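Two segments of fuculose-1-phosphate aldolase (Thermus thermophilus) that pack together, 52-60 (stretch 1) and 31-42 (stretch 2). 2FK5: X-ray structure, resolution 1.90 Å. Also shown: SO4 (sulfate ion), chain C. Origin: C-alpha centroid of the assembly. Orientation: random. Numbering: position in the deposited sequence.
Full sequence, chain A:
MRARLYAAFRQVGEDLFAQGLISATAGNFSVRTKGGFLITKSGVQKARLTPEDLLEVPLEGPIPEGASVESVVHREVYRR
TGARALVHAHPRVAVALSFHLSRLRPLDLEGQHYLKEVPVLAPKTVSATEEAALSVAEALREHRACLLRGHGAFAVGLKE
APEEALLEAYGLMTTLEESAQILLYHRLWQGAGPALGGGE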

# COMPACT_ATOMS: atom_id res chain seq x y z
N GLU A 52 3.73 4.60 -21.28
CA GLU A 52 3.49 5.75 -22.14
C GLU A 52 3.80 7.06 -21.44
O GLU A 52 3.78 8.12 -22.06
CB GLU A 52 2.04 5.76 -22.65
OE2 GLU A 52 1.24 3.20 -21.96
N ASP A 53 4.11 6.99 -20.15
CA ASP A 53 4.43 8.18 -19.37
C ASP A 53 5.91 8.54 -19.46
O ASP A 53 6.34 9.51 -18.84
CB ASP A 53 4.04 7.97 -17.90
CG ASP A 53 2.55 7.79 -17.70
OD1 ASP A 53 2.14 7.27 -16.64
OD2 ASP A 53 1.77 8.17 -18.60
N LEU A 54 6.68 7.76 -20.21
CA LEU A 54 8.10 8.04 -20.37
C LEU A 54 8.42 8.37 -21.83
O LEU A 54 7.77 7.85 -22.74
CB LEU A 54 8.95 6.84 -19.95
CG LEU A 54 8.59 6.20 -18.60
CD1 LEU A 54 9.43 4.96 -18.39
CD2 LEU A 54 8.81 7.20 -17.48
N LEU A 55 9.41 9.23 -22.05
CA LEU A 55 9.82 9.58 -23.41
C LEU A 55 11.33 9.78 -23.49
O LEU A 55 11.97 10.14 -22.51
CB LEU A 55 9.09 10.83 -23.91
CG LEU A 55 9.20 12.19 -23.21
CD2 LEU A 55 8.37 13.18 -24.01
N GLU A 56 11.90 9.54 -24.67
CA GLU A 56 13.33 9.70 -24.85
C GLU A 56 13.65 11.09 -25.37
O GLU A 56 12.94 11.63 -26.22
CB GLU A 56 13.87 8.62 -25.80
CG GLU A 56 15.35 8.38 -25.63
CD GLU A 56 15.81 7.09 -26.28
OE1 GLU A 56 16.98 6.71 -26.08
OE2 GLU A 56 14.99 6.45 -26.97
N VAL A 57 14.72 11.68 -24.85
CA VAL A 57 15.13 13.02 -25.25
C VAL A 57 16.59 12.97 -25.70
O VAL A 57 17.42 12.36 -25.05
CB VAL A 57 15.01 14.00 -24.06
CG1 VAL A 57 15.31 15.42 -24.53
CG2 VAL A 57 13.63 13.91 -23.45
N PRO A 58 16.91 13.62 -26.82
CA PRO A 58 18.30 13.59 -27.28
C PRO A 58 19.11 14.65 -26.55
O PRO A 58 18.54 15.63 -26.07
CB PRO A 58 18.17 13.86 -28.78
CG PRO A 58 17.03 14.84 -28.83
CD PRO A 58 16.04 14.29 -27.80
N LEU A 59 20.42 14.47 -26.45
CA LEU A 59 21.26 15.47 -25.80
C LEU A 59 21.39 16.67 -26.72
O LEU A 59 21.58 17.80 -26.27
CB LEU A 59 22.65 14.90 -25.48
CG LEU A 59 22.72 13.80 -24.42
CD1 LEU A 59 24.18 13.52 -24.06
CD2 LEU A 59 21.97 14.25 -23.18
N GLU A 60 21.28 16.42 -28.02
CA GLU A 60 21.37 17.49 -29.01
C GLU A 60 20.13 17.45 -29.89
O GLU A 60 19.80 16.42 -30.47
CB GLU A 60 22.62 17.33 -29.89
CG GLU A 60 23.94 17.48 -29.14
CD GLU A 60 24.00 18.76 -28.32
OE1 GLU A 60 23.59 19.83 -28.82
OE2 GLU A 60 24.48 18.70 -27.16
S SO4 C . 7.14 17.71 -14.33
O1 SO4 C . 8.35 16.79 -14.43
O2 SO4 C . 7.08 18.51 -15.62
O3 SO4 C . 5.98 16.89 -14.30
O4 SO4 C . 7.48 18.65 -13.32
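Stretch 2 (31-42) VRTKGGFLITKS

Stretch 2 lies beside stretch 1 as an antiparallel β-strand: the axes of 36-40 and 54-58 approach to 4.5 Å, with their N-to-C directions 148° apart. Strand 31-32 turns through Thr-33 to Gly-35 and returns along stretch 1, so that Leu-38 faces Glu-56, Ile-39 faces Leu-55 and Phe-37 faces Val-57. The hydrogen-bonded pairs close on both sides: Leu-55 N to Ile-39 O and Ile-39 N to Leu-55 O are each 2.9 Å, Val-57 N to Phe-37 O is 2.7 Å, and Phe-37 N to Val-57 O is 3.0 Å. Lys-41 N extends the ladder to Asp-53 O at 2.8 Å.

Side chains alternate between the two faces. On one, Phe-37 is p (chi1 67°) with chi2 at 91°, which lays its ring face under Val-57; Val-57 CB stands 3.8 Å from the ring centroid of Phe-37. Val-57, in t, also sets CG2 3.9 Å from CG2 of Ile-39, while Leu-59 (m, t) brings CD2 to the ring edge, 4.0 Å from Phe-37 CD2. Its other methyl, Leu-59 CD1, covers one face of the Arg-32 guanidinium, 3.5 Å from Arg-32 NH2; that group is held by Arg-32 NH1 donating to Gly-36 O at 3.0 Å.

On the opposite face, Leu-38 (t, p) places CD1 4.0 Å from Leu-54 CB, and Leu-54 (m, t) sets CD2 3.6 Å from Thr-40 CG2. Glu-56 is extended, t at chi1 and chi2, so its carboxylate reaches the turn: Thr-33 OG1, with chi1 at 58° (p), donates to Glu-56 OE1 at 2.7 Å, and a water links Glu-56 OE1 to Gly-35 N. Gly-36 leaves room for the crossing backbone, since a CB there would clash with Val-57 O.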

# COMPACT_ATOMS: atom_id res chain seq x y z
N VAL A 31 17.04 8.15 -16.98
CA VAL A 31 18.21 7.30 -17.08
C VAL A 31 18.87 7.62 -18.43
O VAL A 31 18.19 8.00 -19.38
CB VAL A 31 17.87 5.79 -17.04
CG1 VAL A 31 17.21 5.44 -15.72
CG2 VAL A 31 16.97 5.42 -18.21
N ARG A 32 20.18 7.49 -18.47
CA ARG A 32 20.94 7.75 -19.69
C ARG A 32 20.71 6.57 -20.62
O ARG A 32 20.66 5.42 -20.17
CB ARG A 32 22.43 7.84 -19.35
CG ARG A 32 23.35 8.23 -20.50
CD ARG A 32 23.37 9.74 -20.71
NE ARG A 32 24.51 10.14 -21.53
CZ ARG A 32 24.54 10.07 -22.85
NH1 ARG A 32 23.49 9.62 -23.51
NH2 ARG A 32 25.64 10.41 -23.51
N THR A 33 20.54 6.85 -21.91
CA THR A 33 20.35 5.81 -22.92
C THR A 33 21.32 6.08 -24.06
O THR A 33 21.96 7.14 -24.10
CB THR A 33 18.94 5.83 -23.50
OG1 THR A 33 18.68 7.12 -24.07
CG2 THR A 33 17.90 5.52 -22.41
N LYS A 34 21.43 5.15 -25.00
CA LYS A 34 22.32 5.34 -26.14
C LYS A 34 21.93 6.59 -26.92
O LYS A 34 22.79 7.32 -27.40
CB LYS A 34 22.28 4.11 -27.05
CG LYS A 34 22.94 2.88 -26.43
CD LYS A 34 22.86 1.66 -27.35
N GLY A 35 20.63 6.84 -27.03
CA GLY A 35 20.16 8.01 -27.76
C GLY A 35 20.20 9.34 -27.03
O GLY A 35 20.22 10.40 -27.66
N GLY A 36 20.21 9.29 -25.71
CA GLY A 36 20.24 10.51 -24.91
C GLY A 36 19.78 10.11 -23.52
O GLY A 36 20.59 9.61 -22.74
N PHE A 37 18.50 10.31 -23.22
CA PHE A 37 17.95 9.91 -21.92
C PHE A 37 16.43 9.70 -21.95
O PHE A 37 15.71 10.31 -22.75
CB PHE A 37 18.36 10.90 -20.81
CG PHE A 37 17.76 12.27 -20.95
CD1 PHE A 37 16.55 12.59 -20.35
CD2 PHE A 37 18.44 13.27 -21.66
CE1 PHE A 37 16.01 13.86 -20.45
CE2 PHE A 37 17.91 14.55 -21.76
CZ PHE A 37 16.69 14.85 -21.16
N LEU A 38 15.96 8.82 -21.08
CA LEU A 38 14.55 8.48 -20.95
C LEU A 38 14.06 9.18 -19.69
O LEU A 38 14.63 8.98 -18.63
CB LEU A 38 14.41 6.96 -20.80
CG LEU A 38 13.01 6.35 -20.79
CD1 LEU A 38 12.32 6.64 -22.10
CD2 LEU A 38 13.09 4.83 -20.55
N ILE A 39 13.01 9.98 -19.80
CA ILE A 39 12.52 10.72 -18.65
C ILE A 39 11.00 10.71 -18.58
O ILE A 39 10.32 10.48 -19.58
CB ILE A 39 13.03 12.19 -18.73
CG1 ILE A 39 12.70 12.96 -17.45
CG2 ILE A 39 12.41 12.89 -19.93
CD1 ILE A 39 13.41 14.31 -17.39
N THR A 40 10.48 10.94 -17.37
CA THR A 40 9.05 11.00 -17.14
C THR A 40 8.45 12.23 -17.82
O THR A 40 9.08 13.29 -17.90
CB THR A 40 8.74 11.09 -15.62
OG1 THR A 40 9.50 12.16 -15.05
CG2 THR A 40 9.09 9.78 -14.92
N LYS A 41 7.23 12.09 -18.33
CA LYS A 41 6.56 13.20 -19.00
C LYS A 41 6.07 14.24 -18.01
O LYS A 41 5.99 13.99 -16.81
CB LYS A 41 5.37 12.70 -19.82
CG LYS A 41 5.73 11.88 -21.04
CD LYS A 41 4.47 11.47 -21.80
CE LYS A 41 4.81 10.62 -23.01
NZ LYS A 41 3.58 10.17 -23.71
N SER A 42 5.73 15.41 -18.53
CA SER A 42 5.24 16.50 -17.70
C SER A 42 3.83 16.21 -17.20
O SER A 42 3.03 15.59 -17.91
CB SER A 42 5.24 17.80 -18.50
OG SER A 42 4.98 18.92 -17.67
O HOH W 1 18.36 4.67 -26.74